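Local coordinates for protein beta-fructofuranosidase (Arabidopsis thaliana, PDB 2OXB) that hydrolyses sucrose and 1-kestose, and more weakly neokestose and levan, as a secreted cell-wall invertase of glycoside hydrolase family 32, at residues Ala149-Ile160 with Ile172-Trp182. The protein carries 1 engineered substitution. Residues are numbered along the deposited sequence; the frame is centred on the assembly and turned at random.
Sequences AWLGQDKKWRVI and ITYTSKDFLKW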
loop_
_atom_site.group_PDB
_atom_site.type_symbol
_atom_site.label_atom_id
_atom_site.label_comp_id
_atom_site.label_asym_id
_atom_site.label_seq_id
_atom_site.Cartn_x
_atom_site.Cartn_y
_atom_site.Cartn_z
ATOM N N ALA A 149 16.005 7.669 8.237
ATOM C CA ALA A 149 16.495 8.761 9.064
ATOM C C ALA A 149 16.673 10.067 8.293
ATOM O O ALA A 149 17.177 10.083 7.166
ATOM C CB ALA A 149 17.808 8.347 9.724
ATOM N N TRP A 150 16.253 11.158 8.932
ATOM C CA TRP A 150 16.330 12.501 8.374
ATOM C C TRP A 150 17.131 13.416 9.298
ATOM O O TRP A 150 16.895 13.468 10.511
ATOM C CB TRP A 150 14.925 13.056 8.188
ATOM C CG TRP A 150 14.161 13.204 9.476
ATOM C CD1 TRP A 150 14.023 14.343 10.228
ATOM C CD2 TRP A 150 13.400 12.185 10.147
ATOM N NE1 TRP A 150 13.220 14.095 11.311
ATOM C CE2 TRP A 150 12.821 12.783 11.288
ATOM C CE3 TRP A 150 13.147 10.829 9.892
ATOM C CZ2 TRP A 150 12.004 12.069 12.174
ATOM C CZ3 TRP A 150 12.337 10.118 10.767
ATOM C CH2 TRP A 150 11.774 10.737 11.897
ATOM N N LEU A 151 18.074 14.135 8.697
ATOM C CA LEU A 151 18.972 15.061 9.383
ATOM C C LEU A 151 18.275 16.074 10.293
ATOM O O LEU A 151 17.838 15.745 11.396
ATOM C CB LEU A 151 19.801 15.813 8.339
ATOM C CG LEU A 151 20.984 16.643 8.845
ATOM C CD1 LEU A 151 22.051 15.704 9.423
ATOM C CD2 LEU A 151 21.557 17.472 7.689
ATOM N N GLY A 152 18.195 17.316 9.823
ATOM C CA GLY A 152 17.556 18.363 10.594
ATOM C C GLY A 152 18.132 19.728 10.282
ATOM O O GLY A 152 18.968 19.870 9.385
ATOM N N GLN A 153 17.677 20.741 11.013
ATOM C CA GLN A 153 18.182 22.091 10.816
ATOM C C GLN A 153 19.567 22.144 11.453
ATOM O O GLN A 153 20.135 23.214 11.642
ATOM C CB GLN A 153 17.263 23.129 11.470
ATOM C CG GLN A 153 16.985 24.352 10.576
ATOM C CD GLN A 153 16.994 25.685 11.334
ATOM O OE1 GLN A 153 16.356 25.824 12.377
ATOM N NE2 GLN A 153 17.712 26.673 10.798
ATOM N N ASP A 154 20.088 20.967 11.790
ATOM C CA ASP A 154 21.419 20.818 12.379
ATOM C C ASP A 154 21.994 19.452 11.969
ATOM O O ASP A 154 21.497 18.818 11.033
ATOM C CB ASP A 154 21.358 20.932 13.911
ATOM C CG ASP A 154 19.939 21.041 14.439
ATOM O OD1 ASP A 154 19.124 20.133 14.168
ATOM O OD2 ASP A 154 19.641 22.032 15.139
ATOM N N LYS A 155 23.041 19.010 12.663
ATOM C CA LYS A 155 23.686 17.726 12.380
ATOM C C LYS A 155 22.894 16.577 12.981
ATOM O O LYS A 155 23.072 15.419 12.603
ATOM C CB LYS A 155 25.098 17.681 12.980
ATOM C CG LYS A 155 25.864 16.393 12.664
ATOM C CD LYS A 155 26.967 16.102 13.678
ATOM C CE LYS A 155 27.905 14.999 13.178
ATOM N NZ LYS A 155 27.186 13.813 12.621
ATOM N N LYS A 156 22.018 16.908 13.919
ATOM C CA LYS A 156 21.223 15.916 14.624
ATOM C C LYS A 156 20.341 15.068 13.725
ATOM O O LYS A 156 19.359 15.547 13.167
ATOM C CB LYS A 156 20.384 16.626 15.689
ATOM C CG LYS A 156 21.237 17.452 16.659
ATOM C CD LYS A 156 20.456 18.573 17.332
ATOM C CE LYS A 156 21.381 19.459 18.188
ATOM N NZ LYS A 156 22.462 20.143 17.412
ATOM N N TRP A 157 20.705 13.799 13.586
ATOM C CA TRP A 157 19.919 12.883 12.773
ATOM C C TRP A 157 18.713 12.423 13.581
ATOM O O TRP A 157 18.828 12.119 14.765
ATOM C CB TRP A 157 20.758 11.671 12.343
ATOM C CG TRP A 157 21.682 11.954 11.195
ATOM C CD1 TRP A 157 22.981 12.394 11.259
ATOM C CD2 TRP A 157 21.361 11.858 9.805
ATOM N NE1 TRP A 157 23.482 12.576 9.993
ATOM C CE2 TRP A 157 22.510 12.255 9.082
ATOM C CE3 TRP A 157 20.209 11.476 9.099
ATOM C CZ2 TRP A 157 22.542 12.281 7.680
ATOM C CZ3 TRP A 157 20.238 11.502 7.705
ATOM C CH2 TRP A 157 21.403 11.904 7.011
ATOM N N ARG A 158 17.550 12.382 12.943
ATOM C CA ARG A 158 16.344 11.961 13.638
ATOM C C ARG A 158 15.715 10.749 12.962
ATOM O O ARG A 158 15.821 10.576 11.748
ATOM C CB ARG A 158 15.334 13.127 13.715
ATOM C CG ARG A 158 15.787 14.317 14.595
ATOM C CD ARG A 158 15.739 15.634 13.827
ATOM N NE ARG A 158 16.305 16.780 14.551
ATOM C CZ ARG A 158 15.674 17.478 15.498
ATOM N NH1 ARG A 158 14.439 17.160 15.858
ATOM N NH2 ARG A 158 16.280 18.508 16.078
ATOM N N VAL A 159 15.100 9.893 13.774
ATOM C CA VAL A 159 14.415 8.694 13.299
ATOM C C VAL A 159 13.380 8.325 14.359
ATOM O O VAL A 159 13.475 8.769 15.504
ATOM C CB VAL A 159 15.381 7.499 13.096
ATOM C CG1 VAL A 159 15.829 6.924 14.435
ATOM C CG2 VAL A 159 14.697 6.427 12.266
ATOM N N ILE A 160 12.381 7.536 13.984
ATOM C CA ILE A 160 11.357 7.144 14.937
ATOM C C ILE A 160 11.115 5.641 14.910
ATOM O O ILE A 160 11.313 4.974 13.888
ATOM C CB ILE A 160 10.037 7.858 14.651
ATOM C CG1 ILE A 160 9.646 7.646 13.192
ATOM C CG2 ILE A 160 10.162 9.350 15.001
ATOM C CD1 ILE A 160 8.285 8.178 12.840
ATOM N N ILE A 172 8.644 6.448 19.060
ATOM C CA ILE A 172 9.784 6.926 19.831
ATOM C C ILE A 172 10.908 7.408 18.942
ATOM O O ILE A 172 11.362 6.689 18.058
ATOM C CB ILE A 172 10.341 5.830 20.742
ATOM C CG1 ILE A 172 9.260 5.398 21.740
ATOM C CG2 ILE A 172 11.605 6.335 21.454
ATOM C CD1 ILE A 172 9.661 4.234 22.598
ATOM N N THR A 173 11.380 8.621 19.177
ATOM C CA THR A 173 12.452 9.130 18.346
ATOM C C THR A 173 13.798 9.157 19.052
ATOM O O THR A 173 13.877 9.289 20.269
ATOM C CB THR A 173 12.108 10.533 17.821
ATOM O OG1 THR A 173 13.290 11.155 17.311
ATOM C CG2 THR A 173 11.500 11.380 18.914
ATOM N N TYR A 174 14.859 8.996 18.273
ATOM C CA TYR A 174 16.216 9.011 18.801
ATOM C C TYR A 174 17.034 9.976 17.967
ATOM O O TYR A 174 17.122 9.821 16.751
ATOM C CB TYR A 174 16.887 7.636 18.689
ATOM C CG TYR A 174 16.638 6.669 19.817
ATOM C CD1 TYR A 174 15.426 5.994 19.922
ATOM C CD2 TYR A 174 17.633 6.403 20.760
ATOM C CE1 TYR A 174 15.200 5.072 20.936
ATOM C CE2 TYR A 174 17.424 5.488 21.786
ATOM C CZ TYR A 174 16.198 4.822 21.870
ATOM O OH TYR A 174 15.957 3.918 22.890
ATOM N N THR A 175 17.623 10.973 18.610
ATOM C CA THR A 175 18.464 11.916 17.893
ATOM C C THR A 175 19.840 11.268 17.855
ATOM O O THR A 175 20.218 10.548 18.780
ATOM C CB THR A 175 18.550 13.292 18.617
ATOM O OG1 THR A 175 18.974 13.109 19.976
ATOM C CG2 THR A 175 17.193 13.983 18.602
ATOM N N SER A 176 20.585 11.503 16.782
ATOM C CA SER A 176 21.920 10.927 16.658
ATOM C C SER A 176 22.955 11.998 16.394
ATOM O O SER A 176 22.755 12.890 15.574
ATOM C CB SER A 176 21.968 9.891 15.529
ATOM O OG SER A 176 23.225 9.246 15.466
ATOM N N LYS A 177 24.068 11.896 17.105
ATOM C CA LYS A 177 25.163 12.836 16.961
ATOM C C LYS A 177 25.685 12.753 15.529
ATOM O O LYS A 177 25.635 13.729 14.789
ATOM C CB LYS A 177 26.273 12.464 17.951
ATOM C CG LYS A 177 25.787 12.056 19.344
ATOM C CD LYS A 177 25.061 13.192 20.043
ATOM C CE LYS A 177 25.083 13.031 21.554
ATOM N NZ LYS A 177 26.438 13.224 22.152
ATOM N N ASP A 178 26.174 11.566 15.164
ATOM C CA ASP A 178 26.728 11.268 13.837
ATOM C C ASP A 178 26.362 9.872 13.332
ATOM O O ASP A 178 27.229 9.128 12.874
ATOM C CB ASP A 178 28.254 11.384 13.858
ATOM C CG ASP A 178 28.869 10.817 15.136
ATOM O OD1 ASP A 178 28.417 9.733 15.609
ATOM O OD2 ASP A 178 29.817 11.464 15.655
ATOM N N PHE A 179 25.083 9.526 13.423
ATOM C CA PHE A 179 24.584 8.232 12.970
ATOM C C PHE A 179 25.280 7.070 13.668
ATOM O O PHE A 179 25.455 6.005 13.084
ATOM C CB PHE A 179 24.763 8.088 11.454
ATOM C CG PHE A 179 23.614 7.397 10.763
ATOM C CD1 PHE A 179 22.511 8.123 10.329
ATOM C CD2 PHE A 179 23.637 6.023 10.539
ATOM C CE1 PHE A 179 21.454 7.491 9.679
ATOM C CE2 PHE A 179 22.581 5.387 9.890
ATOM C CZ PHE A 179 21.489 6.124 9.460
ATOM N N LEU A 180 25.669 7.270 14.920
ATOM C CA LEU A 180 26.339 6.227 15.689
ATOM C C LEU A 180 25.851 6.262 17.137
ATOM O O LEU A 180 25.379 5.258 17.667
ATOM C CB LEU A 180 27.862 6.421 15.620
ATOM C CG LEU A 180 28.760 5.360 16.266
ATOM C CD1 LEU A 180 30.019 5.166 15.440
ATOM C CD2 LEU A 180 29.095 5.773 17.691
ATOM N N LYS A 181 25.977 7.422 17.772
ATOM C CA LYS A 181 25.523 7.597 19.147
ATOM C C LYS A 181 24.094 8.105 19.031
ATOM O O LYS A 181 23.859 9.185 18.483
ATOM C CB LYS A 181 26.374 8.645 19.864
ATOM C CG LYS A 181 27.875 8.439 19.722
ATOM C CD LYS A 181 28.658 9.689 20.137
ATOM C CE LYS A 181 30.159 9.507 19.927
ATOM N NZ LYS A 181 30.937 10.774 20.099
ATOM N N TRP A 182 23.137 7.328 19.524
ATOM C CA TRP A 182 21.755 7.753 19.433
ATOM C C TRP A 182 21.138 8.020 20.800
ATOM O O TRP A 182 21.036 7.131 21.653
ATOM C CB TRP A 182 20.930 6.726 18.657
ATOM C CG TRP A 182 21.417 6.500 17.254
ATOM C CD1 TRP A 182 22.559 5.867 16.885
ATOM C CD2 TRP A 182 20.772 6.901 16.037
ATOM N NE1 TRP A 182 22.671 5.843 15.516
ATOM C CE2 TRP A 182 21.587 6.474 14.971
ATOM C CE3 TRP A 182 19.587 7.583 15.746
ATOM C CZ2 TRP A 182 21.255 6.700 13.631
ATOM C CZ3 TRP A 182 19.256 7.810 14.411
ATOM C CH2 TRP A 182 20.089 7.370 13.372
#
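With CG set anti to its carbonyl carbon (chi1 -79°), Trp-157 lays its indole beside Phe-179, whose own chi1 of -141° swings the phenyl edge in against one face of the five-membered ring. The pair is T-shaped, planes at 90°, with Phe-179 CD1 3.9 Å from Trp-157 CD2; Leu-151 CD1 lies over the opposite indole face. Broad, flat side chains suit this place because each offers a face to one neighbour and an edge to another: the Phe-179 ring also receives Trp-182 CZ2 over its centre, while Ser-176, small enough to lie close against an indole, sets its CB over the centre of one Trp-182 face. Val-159, branched and apolar, brings CG1 within 3.5 Å of Trp-182 CZ3, and Ala-149, short enough to sit beside the phenyl, puts CB 3.7 Å from Phe-179 CE1. The backbones form the antiparallel hairpin of strands 157-165 and 168-176, flanked beyond 168-176 by strand 182-192 and on its other side by Trp-150, paired with Arg-158, in a blade of the five-bladed beta-propeller of the family 32 N-terminal domain. Trp-157 and Ser-176 form a hydrogen-bonded pair, N to O in both directions. Farther along, Val-159 O is gripped from opposite faces of its carbonyl plane, by Tyr-174 N at 3.1 Å and Thr-173 OG1 at 3.0 Å. Threonine serves doubly, its CB meeting Ile-160 CG2 at 3.6 Å; a valine at Thr-173 would probably leave that oxygen to the Tyr-174 amide alone. On the same side of the sheet, the Arg-158 guanidinium pairs with Asp-252.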